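PDB 2XSG: CCMAN5 from Cellulosimicrobium cellulans, which hydrolyses alpha-mannosidic linkages as a calcium-binding GH92 family glycosidase that enables mannose-6-phosphate modification of yeast-produced human lysosomal enzymes. Local coordinates for residues I134-A139 and H147-P152; G193-A198 and P402-E407; I492-K497 and T513-D518; A724-A729 and A745-R750. All blocks are in the same frame, centred on the assembly; numbering follows the deposited sequence.

Contact 1: residues I134-A139 and H147-P152; sequences IEAEVA and HRYAFP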
loop_
_atom_site.group_PDB
_atom_site.type_symbol
_atom_site.label_atom_id
_atom_site.label_comp_id
_atom_site.label_asym_id
_atom_site.label_seq_id
_atom_site.Cartn_x
_atom_site.Cartn_y
_atom_site.Cartn_z
ATOM N N ILE A 134 15.785 -4.413 29.226
ATOM C CA ILE A 134 15.368 -5.582 28.483
ATOM C C ILE A 134 15.740 -5.327 27.017
ATOM O O ILE A 134 15.134 -4.478 26.346
ATOM C CB ILE A 134 13.853 -5.869 28.602
ATOM C CG1 ILE A 134 13.424 -6.050 30.075
ATOM C CG2 ILE A 134 13.483 -7.092 27.768
ATOM C CD1 ILE A 134 11.903 -6.001 30.275
ATOM N N GLU A 135 16.761 -6.037 26.540
ATOM C CA GLU A 135 17.219 -5.876 25.160
ATOM C C GLU A 135 16.318 -6.755 24.310
ATOM O O GLU A 135 16.254 -7.950 24.521
ATOM C CB GLU A 135 18.691 -6.286 25.002
ATOM C CG GLU A 135 19.706 -5.428 25.807
ATOM C CD GLU A 135 19.991 -4.049 25.192
ATOM O OE1 GLU A 135 19.366 -3.657 24.168
ATOM O OE2 GLU A 135 20.857 -3.339 25.745
ATOM N N ALA A 136 15.594 -6.143 23.385
ATOM C CA ALA A 136 14.652 -6.864 22.558
ATOM C C ALA A 136 15.125 -6.858 21.112
ATOM O O ALA A 136 15.432 -5.814 20.549
ATOM C CB ALA A 136 13.290 -6.248 22.670
ATOM N N GLU A 137 15.173 -8.043 20.519
ATOM C CA GLU A 137 15.429 -8.181 19.099
ATOM C C GLU A 137 14.311 -9.037 18.472
ATOM O O GLU A 137 13.986 -10.108 18.985
ATOM C CB GLU A 137 16.757 -8.893 18.878
ATOM C CG GLU A 137 18.006 -8.117 19.262
ATOM C CD GLU A 137 19.213 -9.024 19.338
ATOM O OE1 GLU A 137 20.004 -9.036 18.392
ATOM O OE2 GLU A 137 19.340 -9.775 20.325
ATOM N N VAL A 138 13.722 -8.555 17.381
ATOM C CA VAL A 138 12.817 -9.372 16.569
ATOM C C VAL A 138 13.304 -9.432 15.109
ATOM O O VAL A 138 13.995 -8.516 14.628
ATOM C CB VAL A 138 11.340 -8.875 16.644
ATOM C CG1 VAL A 138 10.822 -8.959 18.083
ATOM C CG2 VAL A 138 11.193 -7.417 16.137
ATOM N N ALA A 139 12.972 -10.534 14.429
ATOM C CA ALA A 139 13.134 -10.656 12.987
ATOM C C ALA A 139 11.922 -11.392 12.411
ATOM O O ALA A 139 11.149 -11.989 13.167
ATOM C CB ALA A 139 14.413 -11.407 12.655
ATOM N N HIS A 147 11.670 -13.792 18.150
ATOM C CA HIS A 147 12.044 -12.897 19.244
ATOM C C HIS A 147 13.277 -13.434 19.980
ATOM O O HIS A 147 13.376 -14.652 20.254
ATOM C CB HIS A 147 10.923 -12.822 20.275
ATOM C CG HIS A 147 9.602 -12.380 19.728
ATOM N ND1 HIS A 147 8.925 -11.284 20.223
ATOM C CD2 HIS A 147 8.814 -12.905 18.760
ATOM C CE1 HIS A 147 7.791 -11.133 19.563
ATOM N NE2 HIS A 147 7.697 -12.104 18.672
ATOM N N ARG A 148 14.198 -12.523 20.298
ATOM C CA ARG A 148 15.278 -12.784 21.264
ATOM C C ARG A 148 15.364 -11.652 22.295
ATOM O O ARG A 148 15.573 -10.481 21.925
ATOM C CB ARG A 148 16.631 -12.948 20.555
ATOM C CG ARG A 148 17.768 -13.333 21.495
ATOM C CD ARG A 148 19.014 -13.688 20.725
ATOM N NE ARG A 148 19.446 -12.600 19.835
ATOM C CZ ARG A 148 20.265 -12.781 18.808
ATOM N NH1 ARG A 148 20.717 -14.008 18.537
ATOM N NH2 ARG A 148 20.624 -11.753 18.043
ATOM N N TYR A 149 15.210 -12.005 23.574
ATOM C CA TYR A 149 15.214 -11.044 24.684
ATOM C C TYR A 149 16.344 -11.307 25.663
ATOM O O TYR A 149 16.626 -12.464 26.004
ATOM C CB TYR A 149 13.886 -11.108 25.461
ATOM C CG TYR A 149 12.696 -10.711 24.644
ATOM C CD1 TYR A 149 11.850 -11.674 24.110
ATOM C CD2 TYR A 149 12.413 -9.365 24.398
ATOM C CE1 TYR A 149 10.746 -11.313 23.349
ATOM C CE2 TYR A 149 11.318 -8.997 23.630
ATOM C CZ TYR A 149 10.494 -9.974 23.101
ATOM O OH TYR A 149 9.406 -9.626 22.340
ATOM N N ALA A 150 16.993 -10.241 26.116
ATOM C CA ALA A 150 17.956 -10.336 27.223
ATOM C C ALA A 150 17.472 -9.542 28.420
ATOM O O ALA A 150 17.396 -8.322 28.352
ATOM C CB ALA A 150 19.356 -9.839 26.779
ATOM N N PHE A 151 17.165 -10.222 29.523
ATOM C CA PHE A 151 16.656 -9.565 30.741
ATOM C C PHE A 151 17.790 -9.300 31.732
ATOM O O PHE A 151 18.786 -10.010 31.705
ATOM C CB PHE A 151 15.620 -10.463 31.421
ATOM C CG PHE A 151 14.298 -10.522 30.713
ATOM C CD1 PHE A 151 14.153 -11.255 29.543
ATOM C CD2 PHE A 151 13.188 -9.862 31.240
ATOM C CE1 PHE A 151 12.913 -11.329 28.892
ATOM C CE2 PHE A 151 11.951 -9.928 30.601
ATOM C CZ PHE A 151 11.815 -10.657 29.422
ATOM N N PRO A 152 17.643 -8.296 32.620
ATOM C CA PRO A 152 18.768 -8.080 33.554
ATOM C C PRO A 152 19.020 -9.309 34.436
ATOM O O PRO A 152 18.086 -10.024 34.808
ATOM C CB PRO A 152 18.306 -6.883 34.400
ATOM C CG PRO A 152 17.295 -6.159 33.517
ATOM C CD PRO A 152 16.597 -7.258 32.758
HETATM O O HOH W 1 18.293 -9.674 22.830
#
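Glu137 and Arg148 stand side by side on the same face of neighbouring antiparallel strands and join in a bidentate, side-on salt bridge. Arg148 offers its side rather than its tip. Its NE reaches Glu137 OE2 at 2.9 Å, and its NH2 reaches Glu137 OE1 at 2.8 Å. The carboxylate lies beyond the guanidinium edge, and the two planes are 37° apart. Both Glu137 oxygens are therefore met from above the carboxylate plane. The Arg148 chain starts with CG anti to the backbone N and bends at chi3 (56°), which turns NE toward Glu137. Water 1 bridges Glu137 OE2 and the Arg148 carbonyl. The same NH2 has a second salt-bridge partner in Asp276 of helix 275-290, so this arginine links the sheet to that helix.

Strands 133-140 and 144-150 form a beta hairpin in the N-terminal domain, which belongs to the galactose mutarotase clan. Glu135-Ala150 and Glu137-Arg148 are its hydrogen-bonded pairs here. The bond from Arg148 N to Glu137 O is nearly straight, 2.8 Å long.

Ile134 packs on the other side. Its CG2 sits over the centre of the Phe151 ring, 4.2 Å from the centroid, in a CH-pi contact. CD1 runs out to Phe151 CE2 at 3.9 Å. Ala136 CB touches Tyr149 CE2 at 3.5 Å. Further along this buried face, Val138 CG1 lies over one face of the His147 ring. His147 ND1 and Tyr149 OH share a 2.7 Å hydrogen bond, and His147 NE2 is hydrogen-bonded to His64 NE2.

Contact 2: residues G193-A198 and P402-E407; sequences GYFYNA and PTVRWE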
loop_
_atom_site.group_PDB
_atom_site.type_symbol
_atom_site.label_atom_id
_atom_site.label_comp_id
_atom_site.label_asym_id
_atom_site.label_seq_id
_atom_site.Cartn_x
_atom_site.Cartn_y
_atom_site.Cartn_z
ATOM N N GLY A 193 -10.331 -10.565 13.849
ATOM C CA GLY A 193 -10.377 -9.117 13.955
ATOM C C GLY A 193 -11.285 -8.525 12.896
ATOM O O GLY A 193 -11.919 -9.245 12.126
ATOM N N TYR A 194 -11.349 -7.205 12.843
ATOM C CA TYR A 194 -12.133 -6.552 11.824
ATOM C C TYR A 194 -11.422 -5.274 11.410
ATOM O O TYR A 194 -10.843 -4.585 12.251
ATOM C CB TYR A 194 -13.547 -6.256 12.344
ATOM C CG TYR A 194 -14.468 -5.593 11.332
ATOM C CD1 TYR A 194 -14.421 -4.208 11.120
ATOM C CD2 TYR A 194 -15.398 -6.342 10.597
ATOM C CE1 TYR A 194 -15.255 -3.584 10.192
ATOM C CE2 TYR A 194 -16.263 -5.714 9.658
ATOM C CZ TYR A 194 -16.179 -4.335 9.474
ATOM O OH TYR A 194 -16.985 -3.686 8.557
ATOM N N PHE A 195 -11.438 -4.988 10.111
ATOM C CA PHE A 195 -11.039 -3.676 9.618
ATOM C C PHE A 195 -11.859 -3.285 8.401
ATOM O O PHE A 195 -12.012 -4.066 7.455
ATOM C CB PHE A 195 -9.546 -3.616 9.291
ATOM C CG PHE A 195 -9.089 -2.263 8.817
ATOM C CD1 PHE A 195 -8.999 -1.183 9.711
ATOM C CD2 PHE A 195 -8.784 -2.050 7.472
ATOM C CE1 PHE A 195 -8.585 0.087 9.283
ATOM C CE2 PHE A 195 -8.362 -0.784 7.025
ATOM C CZ PHE A 195 -8.254 0.287 7.931
ATOM N N TYR A 196 -12.399 -2.071 8.465
ATOM C CA TYR A 196 -13.168 -1.436 7.383
ATOM C C TYR A 196 -14.438 -2.170 6.923
ATOM O O TYR A 196 -15.538 -1.838 7.394
ATOM C CB TYR A 196 -12.258 -1.009 6.210
ATOM C CG TYR A 196 -12.910 0.019 5.330
ATOM C CD1 TYR A 196 -13.239 1.305 5.836
ATOM C CD2 TYR A 196 -13.239 -0.283 4.002
ATOM C CE1 TYR A 196 -13.865 2.249 5.025
ATOM C CE2 TYR A 196 -13.860 0.660 3.179
ATOM C CZ TYR A 196 -14.171 1.916 3.698
ATOM O OH TYR A 196 -14.782 2.832 2.889
ATOM N N ASN A 197 -14.312 -3.155 6.028
ATOM C CA ASN A 197 -15.490 -3.863 5.511
ATOM C C ASN A 197 -15.695 -5.263 6.067
ATOM O O ASN A 197 -16.799 -5.801 5.994
ATOM C CB ASN A 197 -15.445 -4.001 3.977
ATOM C CG ASN A 197 -15.750 -2.703 3.253
ATOM O OD1 ASN A 197 -16.493 -1.849 3.741
ATOM N ND2 ASN A 197 -15.181 -2.558 2.068
ATOM N N ALA A 198 -14.633 -5.882 6.570
ATOM C CA ALA A 198 -14.657 -7.331 6.739
ATOM C C ALA A 198 -13.939 -7.793 7.972
ATOM O O ALA A 198 -12.947 -7.192 8.387
ATOM C CB ALA A 198 -14.029 -8.002 5.522
ATOM N N PRO A 402 -6.091 -9.820 7.277
ATOM C CA PRO A 402 -6.687 -8.498 7.365
ATOM C C PRO A 402 -6.731 -7.886 5.982
ATOM O O PRO A 402 -5.801 -8.071 5.183
ATOM C CB PRO A 402 -5.726 -7.712 8.273
ATOM C CG PRO A 402 -4.580 -8.574 8.532
ATOM C CD PRO A 402 -4.959 -9.979 8.208
ATOM N N THR A 403 -7.821 -7.191 5.687
ATOM C CA THR A 403 -8.040 -6.677 4.339
ATOM C C THR A 403 -8.894 -5.410 4.388
ATOM O O THR A 403 -9.393 -5.023 5.453
ATOM C CB THR A 403 -8.659 -7.766 3.446
ATOM O OG1 THR A 403 -8.543 -7.405 2.061
ATOM C CG2 THR A 403 -10.139 -8.027 3.825
ATOM N N VAL A 404 -9.042 -4.737 3.254
ATOM C CA VAL A 404 -9.704 -3.430 3.271
ATOM C C VAL A 404 -10.915 -3.381 2.342
ATOM O O VAL A 404 -12.034 -3.423 2.808
ATOM C CB VAL A 404 -8.734 -2.285 2.947
ATOM C CG1 VAL A 404 -9.400 -0.920 3.191
ATOM C CG2 VAL A 404 -7.447 -2.420 3.773
ATOM N N ARG A 405 -10.676 -3.283 1.036
ATOM C CA ARG A 405 -11.746 -2.971 0.073
ATOM C C ARG A 405 -11.313 -3.374 -1.346
ATOM O O ARG A 405 -10.117 -3.550 -1.605
ATOM C CB ARG A 405 -12.143 -1.485 0.149
ATOM C CG ARG A 405 -11.038 -0.502 -0.255
ATOM C CD ARG A 405 -11.407 0.951 0.029
ATOM N NE ARG A 405 -12.699 1.364 -0.506
ATOM C CZ ARG A 405 -13.234 2.572 -0.354
ATOM N NH1 ARG A 405 -12.574 3.516 0.283
ATOM N NH2 ARG A 405 -14.418 2.846 -0.882
ATOM N N TRP A 406 -12.278 -3.532 -2.254
ATOM C CA TRP A 406 -12.021 -4.257 -3.503
ATOM C C TRP A 406 -12.432 -3.526 -4.771
ATOM O O TRP A 406 -12.273 -4.060 -5.860
ATOM C CB TRP A 406 -12.692 -5.640 -3.455
ATOM C CG TRP A 406 -12.335 -6.436 -2.219
ATOM C CD1 TRP A 406 -11.246 -7.258 -2.052
ATOM C CD2 TRP A 406 -13.049 -6.456 -0.977
ATOM N NE1 TRP A 406 -11.247 -7.797 -0.779
ATOM C CE2 TRP A 406 -12.342 -7.324 -0.102
ATOM C CE3 TRP A 406 -14.219 -5.826 -0.515
ATOM C CZ2 TRP A 406 -12.765 -7.573 1.207
ATOM C CZ3 TRP A 406 -14.645 -6.078 0.788
ATOM C CH2 TRP A 406 -13.912 -6.934 1.634
ATOM N N GLU A 407 -12.939 -2.306 -4.646
ATOM C CA GLU A 407 -13.325 -1.533 -5.830
ATOM C C GLU A 407 -12.140 -1.359 -6.768
ATOM O O GLU A 407 -11.008 -1.263 -6.310
ATOM C CB GLU A 407 -13.874 -0.148 -5.453
ATOM C CG GLU A 407 -15.099 -0.146 -4.549
ATOM C CD GLU A 407 -14.759 0.074 -3.080
ATOM O OE1 GLU A 407 -13.624 -0.229 -2.652
ATOM O OE2 GLU A 407 -15.646 0.551 -2.351
HETATM O O HOH W 2 -12.384 -5.042 4.745
HETATM O O HOH W 3 -15.962 -0.215 0.232
HETATM O O HOH W 4 -10.159 -6.824 7.419
#
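The chain reverses in a type II' turn from Phe195 to Ala198, with Tyr196 at positive phi, and the tip of this turn leans on the irregular loop 402-407; the nearest CA atoms, of Tyr196 and Val404, are 5.7 Å apart. Val404 fills the middle. Its CG2 meets the edge of the Phe195 ring, 3.8 Å from CE2. Its CG1 is 4.0 Å from Tyr196 CD2. The Tyr196 ring then crosses the Arg405 side chain obliquely, its plane 43° from the guanidinium. Tyr196 OH lies over one face of that group, 3.5 Å from Arg405 NH1, but the angle is too poor for a hydrogen bond. Ala198 CB touches the edge of the Trp406 indole at CH2, 4.0 Å away.

Waters carry the polar link. Water 2 joins the Phe195 and Val404 carbonyls. Water 4 joins Ala198 O to Thr403 N. Water 3 connects Asn197 ND2 to Glu407 OE2.

Glu407 holds Arg405 by its side, with NE to OE1 at 2.8 Å and NH2 to OE2 at 3.0 Å. Trp354 adds a cation-pi contact. Arg405 NH1 is hydrogen-bonded to a buffer molecule, probably from the crystallisation liquor. An arginine held by Glu407, its side chain about 8 Å from the calcium ion, is consistent with a place at the rim of the active-site pocket, where the N-terminal and catalytic domains meet.

Contact 3: residues I492-K497 and T513-D518; sequences IEKLTK and TPRAAD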
loop_
_atom_site.group_PDB
_atom_site.type_symbol
_atom_site.label_atom_id
_atom_site.label_comp_id
_atom_site.label_asym_id
_atom_site.label_seq_id
_atom_site.Cartn_x
_atom_site.Cartn_y
_atom_site.Cartn_z
ATOM N N ILE A 492 -17.867 10.836 -19.280
ATOM C CA ILE A 492 -17.194 11.924 -20.012
ATOM C C ILE A 492 -18.177 12.757 -20.850
ATOM O O ILE A 492 -18.184 13.981 -20.775
ATOM C CB ILE A 492 -16.022 11.415 -20.887
ATOM C CG1 ILE A 492 -14.832 10.989 -20.011
ATOM C CG2 ILE A 492 -15.547 12.502 -21.855
ATOM C CD1 ILE A 492 -13.889 10.028 -20.710
ATOM N N GLU A 493 -19.004 12.094 -21.641
ATOM C CA GLU A 493 -19.901 12.805 -22.550
ATOM C C GLU A 493 -20.979 13.581 -21.805
ATOM O O GLU A 493 -21.259 14.728 -22.145
ATOM C CB GLU A 493 -20.547 11.818 -23.519
ATOM C CG GLU A 493 -21.438 12.434 -24.585
ATOM C CD GLU A 493 -22.539 11.474 -25.004
ATOM O OE1 GLU A 493 -22.364 10.245 -24.809
ATOM O OE2 GLU A 493 -23.580 11.951 -25.514
ATOM N N LYS A 494 -21.550 12.964 -20.774
ATOM C CA LYS A 494 -22.747 13.485 -20.119
ATOM C C LYS A 494 -22.490 14.389 -18.906
ATOM O O LYS A 494 -23.374 15.159 -18.524
ATOM C CB LYS A 494 -23.685 12.331 -19.706
ATOM C CG LYS A 494 -24.141 11.416 -20.846
ATOM C CD LYS A 494 -25.444 11.927 -21.463
ATOM C CE LYS A 494 -26.108 10.863 -22.333
ATOM N NZ LYS A 494 -25.548 10.814 -23.715
ATOM N N LEU A 495 -21.310 14.282 -18.287
ATOM C CA LEU A 495 -21.024 15.100 -17.097
ATOM C C LEU A 495 -19.980 16.204 -17.273
ATOM O O LEU A 495 -19.714 16.943 -16.330
ATOM C CB LEU A 495 -20.689 14.218 -15.876
ATOM C CG LEU A 495 -21.779 13.249 -15.419
ATOM C CD1 LEU A 495 -21.309 12.475 -14.199
ATOM C CD2 LEU A 495 -23.062 13.994 -15.113
ATOM N N THR A 496 -19.380 16.323 -18.456
ATOM C CA THR A 496 -18.410 17.404 -18.682
ATOM C C THR A 496 -19.193 18.626 -19.135
ATOM O O THR A 496 -19.601 18.718 -20.286
ATOM C CB THR A 496 -17.336 17.044 -19.740
ATOM O OG1 THR A 496 -16.715 15.795 -19.420
ATOM C CG2 THR A 496 -16.268 18.134 -19.830
ATOM N N LYS A 497 -19.417 19.556 -18.220
ATOM C CA LYS A 497 -20.204 20.754 -18.506
ATOM C C LYS A 497 -19.410 21.781 -19.284
ATOM O O LYS A 497 -18.398 22.284 -18.784
ATOM C CB LYS A 497 -20.697 21.385 -17.207
ATOM C CG LYS A 497 -21.463 22.683 -17.428
ATOM C CD LYS A 497 -21.723 23.388 -16.126
ATOM C CE LYS A 497 -22.600 24.605 -16.371
ATOM N NZ LYS A 497 -22.813 25.340 -15.113
ATOM N N THR A 513 -19.008 18.105 -13.624
ATOM C CA THR A 513 -19.974 18.889 -12.844
ATOM C C THR A 513 -21.188 18.002 -12.484
ATOM O O THR A 513 -21.648 17.229 -13.324
ATOM C CB THR A 513 -20.456 20.122 -13.667
ATOM O OG1 THR A 513 -19.329 20.886 -14.076
ATOM C CG2 THR A 513 -21.371 21.034 -12.866
ATOM N N PRO A 514 -21.709 18.096 -11.236
ATOM C CA PRO A 514 -22.893 17.302 -10.934
ATOM C C PRO A 514 -24.091 17.749 -11.803
ATOM O O PRO A 514 -24.248 18.941 -12.109
ATOM C CB PRO A 514 -23.150 17.606 -9.455
ATOM C CG PRO A 514 -22.572 18.985 -9.271
ATOM C CD PRO A 514 -21.325 18.949 -10.101
ATOM N N ARG A 515 -24.918 16.787 -12.178
ATOM C CA ARG A 515 -26.032 17.034 -13.082
ATOM C C ARG A 515 -27.285 16.409 -12.512
ATOM O O ARG A 515 -27.279 15.251 -12.095
ATOM C CB ARG A 515 -25.727 16.447 -14.452
ATOM C CG ARG A 515 -26.323 17.215 -15.609
ATOM C CD ARG A 515 -26.156 16.452 -16.924
ATOM N NE ARG A 515 -26.759 17.204 -18.029
ATOM C CZ ARG A 515 -26.510 17.001 -19.319
ATOM N NH1 ARG A 515 -25.661 16.054 -19.712
ATOM N NH2 ARG A 515 -27.118 17.757 -20.220
ATOM N N ALA A 516 -28.358 17.203 -12.490
ATOM C CA ALA A 516 -29.638 16.789 -11.950
ATOM C C ALA A 516 -30.293 15.722 -12.840
ATOM O O ALA A 516 -29.876 15.505 -13.989
ATOM C CB ALA A 516 -30.564 18.009 -11.782
ATOM N N ALA A 517 -31.315 15.066 -12.302
ATOM C CA ALA A 517 -32.071 14.074 -13.060
ATOM C C ALA A 517 -32.614 14.628 -14.386
ATOM O O ALA A 517 -32.534 13.955 -15.407
ATOM C CB ALA A 517 -33.187 13.471 -12.207
ATOM N N ASP A 518 -33.105 15.871 -14.381
ATOM C CA ASP A 518 -33.707 16.469 -15.584
ATOM C C ASP A 518 -32.679 17.033 -16.584
ATOM O O ASP A 518 -33.035 17.721 -17.552
ATOM C CB ASP A 518 -34.785 17.514 -15.208
ATOM C CG ASP A 518 -34.211 18.770 -14.534
ATOM O OD1 ASP A 518 -32.972 18.934 -14.457
ATOM O OD2 ASP A 518 -35.014 19.616 -14.088
#
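Thr513, Leu495 and Arg515 make the close part of this contact, where the end of a helix meets a loop. Thr513 N donates to Leu495 O over 3.0 Å, nearly along the C=O axis. Arg515 extends from CG to NE and brings NH1 to Lys494 O at 2.7 Å. That bond falls on a carbonyl lone pair, but it is bent (135° at the hydrogen) and the oxygen is tilted out of the guanidinium plane. The two bonds take up successive carbonyls at the helix C-terminal end, and the arginine charge would suit the negative end of the helix dipole. Leu495 CD2 packs crosswise on Arg515 CB at 3.7 Å. Arg515 NE turns to Gly519 O, and Trp521 makes a cation-pi contact with the guanidinium.

The other side is looser. Lys497 lies across Thr513, its CB 3.5 Å from Thr513 OG1, and then runs on extended past Thr513, its far end leading away from 513-518. Thr513 OG1 is hydrogen-bonded to Leu511 O and to His526 NE2. The Lys494 chain also leads away, and its NZ pairs with Glu493 OE2 at 2.9 Å.

Helix 478-495 is followed by the short strand 496-497, which pairs antiparallel with 508-512. Ile492 and Thr496 rest on helix 550-556, while Leu495 touches Ser458 of helix 455-474.

Contact 4: residues A724-A729 and A745-R750; sequences ATLDGA and ADLAFR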
loop_
_atom_site.group_PDB
_atom_site.type_symbol
_atom_site.label_atom_id
_atom_site.label_comp_id
_atom_site.label_asym_id
_atom_site.label_seq_id
_atom_site.Cartn_x
_atom_site.Cartn_y
_atom_site.Cartn_z
ATOM N N ALA A 724 15.911 11.804 -27.017
ATOM C CA ALA A 724 15.860 10.413 -26.533
ATOM C C ALA A 724 16.165 9.421 -27.633
ATOM O O ALA A 724 15.953 9.723 -28.809
ATOM C CB ALA A 724 14.493 10.123 -25.925
ATOM N N THR A 725 16.677 8.249 -27.250
ATOM C CA THR A 725 16.747 7.080 -28.145
ATOM C C THR A 725 16.148 5.837 -27.493
ATOM O O THR A 725 16.164 5.697 -26.258
ATOM C CB THR A 725 18.190 6.717 -28.616
ATOM O OG1 THR A 725 19.015 6.359 -27.503
ATOM C CG2 THR A 725 18.839 7.845 -29.416
ATOM N N LEU A 726 15.632 4.944 -28.336
ATOM C CA LEU A 726 15.133 3.636 -27.922
ATOM C C LEU A 726 15.897 2.568 -28.706
ATOM O O LEU A 726 15.801 2.505 -29.942
ATOM C CB LEU A 726 13.624 3.506 -28.185
ATOM C CG LEU A 726 12.985 2.169 -27.760
ATOM C CD1 LEU A 726 13.127 1.914 -26.239
ATOM C CD2 LEU A 726 11.512 2.068 -28.198
ATOM N N ASP A 727 16.685 1.767 -27.988
ATOM C CA ASP A 727 17.559 0.754 -28.604
ATOM C C ASP A 727 18.372 1.369 -29.750
ATOM O O ASP A 727 18.425 0.812 -30.861
ATOM C CB ASP A 727 16.729 -0.431 -29.106
ATOM C CG ASP A 727 16.051 -1.202 -27.974
ATOM O OD1 ASP A 727 16.503 -1.125 -26.821
ATOM O OD2 ASP A 727 15.062 -1.914 -28.245
ATOM N N GLY A 728 18.967 2.533 -29.477
ATOM C CA GLY A 728 19.864 3.219 -30.421
ATOM C C GLY A 728 19.233 4.162 -31.435
ATOM O O GLY A 728 19.939 4.952 -32.061
ATOM N N ALA A 729 17.912 4.101 -31.589
ATOM C CA ALA A 729 17.210 4.839 -32.636
ATOM C C ALA A 729 16.413 5.999 -32.055
ATOM O O ALA A 729 15.860 5.881 -30.958
ATOM C CB ALA A 729 16.269 3.888 -33.415
ATOM N N ALA A 745 14.595 -3.325 -23.183
ATOM C CA ALA A 745 15.017 -2.216 -24.034
ATOM C C ALA A 745 16.035 -1.273 -23.359
ATOM O O ALA A 745 16.158 -1.247 -22.127
ATOM C CB ALA A 745 13.803 -1.431 -24.507
ATOM N N ASP A 746 16.769 -0.521 -24.184
ATOM C CA ASP A 746 17.639 0.549 -23.718
ATOM C C ASP A 746 16.984 1.876 -24.049
ATOM O O ASP A 746 16.992 2.307 -25.210
ATOM C CB ASP A 746 19.015 0.502 -24.403
ATOM C CG ASP A 746 19.835 -0.695 -23.985
ATOM O OD1 ASP A 746 20.097 -1.543 -24.847
ATOM O OD2 ASP A 746 20.215 -0.790 -22.805
ATOM N N LEU A 747 16.412 2.518 -23.039
ATOM C CA LEU A 747 15.801 3.836 -23.215
ATOM C C LEU A 747 16.773 4.872 -22.656
ATOM O O LEU A 747 17.040 4.903 -21.457
ATOM C CB LEU A 747 14.448 3.896 -22.508
ATOM C CG LEU A 747 13.597 5.178 -22.528
ATOM C CD1 LEU A 747 13.108 5.490 -23.933
ATOM C CD2 LEU A 747 12.414 5.026 -21.589
ATOM N N ALA A 748 17.325 5.695 -23.542
ATOM C CA ALA A 748 18.354 6.652 -23.169
ATOM C C ALA A 748 17.879 8.081 -23.357
ATOM O O ALA A 748 17.596 8.499 -24.474
ATOM C CB ALA A 748 19.613 6.414 -23.983
ATOM N N PHE A 749 17.814 8.835 -22.270
ATOM C CA PHE A 749 17.446 10.240 -22.356
ATOM C C PHE A 749 18.658 11.168 -22.256
ATOM O O PHE A 749 19.620 10.855 -21.567
ATOM C CB PHE A 749 16.432 10.599 -21.273
ATOM C CG PHE A 749 15.128 9.886 -21.408
ATOM C CD1 PHE A 749 14.237 10.222 -22.427
ATOM C CD2 PHE A 749 14.779 8.881 -20.515
ATOM C CE1 PHE A 749 13.026 9.557 -22.553
ATOM C CE2 PHE A 749 13.581 8.213 -20.639
ATOM C CZ PHE A 749 12.693 8.551 -21.652
ATOM N N ARG A 750 18.600 12.296 -22.956
ATOM C CA ARG A 750 19.571 13.380 -22.784
ATOM C C ARG A 750 18.862 14.486 -22.002
ATOM O O ARG A 750 17.846 15.023 -22.452
ATOM C CB ARG A 750 20.061 13.883 -24.156
ATOM C CG ARG A 750 21.238 14.880 -24.137
ATOM C CD ARG A 750 21.647 15.319 -25.575
ATOM N NE ARG A 750 21.926 14.167 -26.445
ATOM C CZ ARG A 750 22.236 14.224 -27.746
ATOM N NH1 ARG A 750 22.322 15.391 -28.390
ATOM N NH2 ARG A 750 22.460 13.092 -28.416
HETATM O O HOH W 5 18.771 3.587 -26.827
#
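Backbone hydrogen bonds set the register of these two antiparallel strands. Thr725 and Ala748 form the hydrogen-bonded pair: Thr725 N reaches Ala748 O at 2.9 Å, and Ala748 N reaches Thr725 O at 3.0 Å. Two residues on, past the non-hydrogen-bonded pair Leu726-Leu747, Asp727 N donates to Asp746 O at 2.8 Å. Bonds both ways between Leu726 and Ala729 close a type I' turn leading into 729-730.

A side chain supplies the return bond from Asp746. Asp727 has CG anti to its carbonyl carbon (chi1 -65°), which puts OD1 in front of Asp746 N. The bond is 2.7 Å long, almost straight at 174°, and nearly along the C-O axis of the carboxylate. Asp746 OD1 is 4.1 Å from Asp727 OD1, so the two carboxylates probably repel mildly.

Water 5 ties the polar edge together. It accepts from Gly728 N, donates to Asp746 O and is bonded to Thr725 OG1.

Apolar contacts line the face of Ala724, Leu726, Leu747 and Phe749. Ala724 CB sits obliquely to the Phe749 ring, 3.5 Å from CD1. Leu726, with CG anti to the backbone N, extends CD1 to Ala745 CB at 3.8 Å. On the reverse face Thr725 OG1 lies 3.6 Å from Ala748 CB.

Strand 746-752 lies between antiparallel 720-726 and parallel 706-712 in a mixed sheet.

From the N terminus the contacts come in series, and none nests in or crosses another. Contact 1 closes the short loop of a hairpin in the N-terminal domain. Contact 2 starts from the same large antiparallel sheet, about 16 Å away between nearest atoms, and closes a loop of 203 residues. It is the one that ties the N-terminal domain to the catalytic domain. Contact 3 closes a 15-residue loop, where a helix leads into a small two-stranded sheet, about 17 Å from contact 2 between nearest atoms. Contact 4 closes another 15-residue loop within a mixed sheet near the C terminus. Its centre is about 43 Å from that of contact 3.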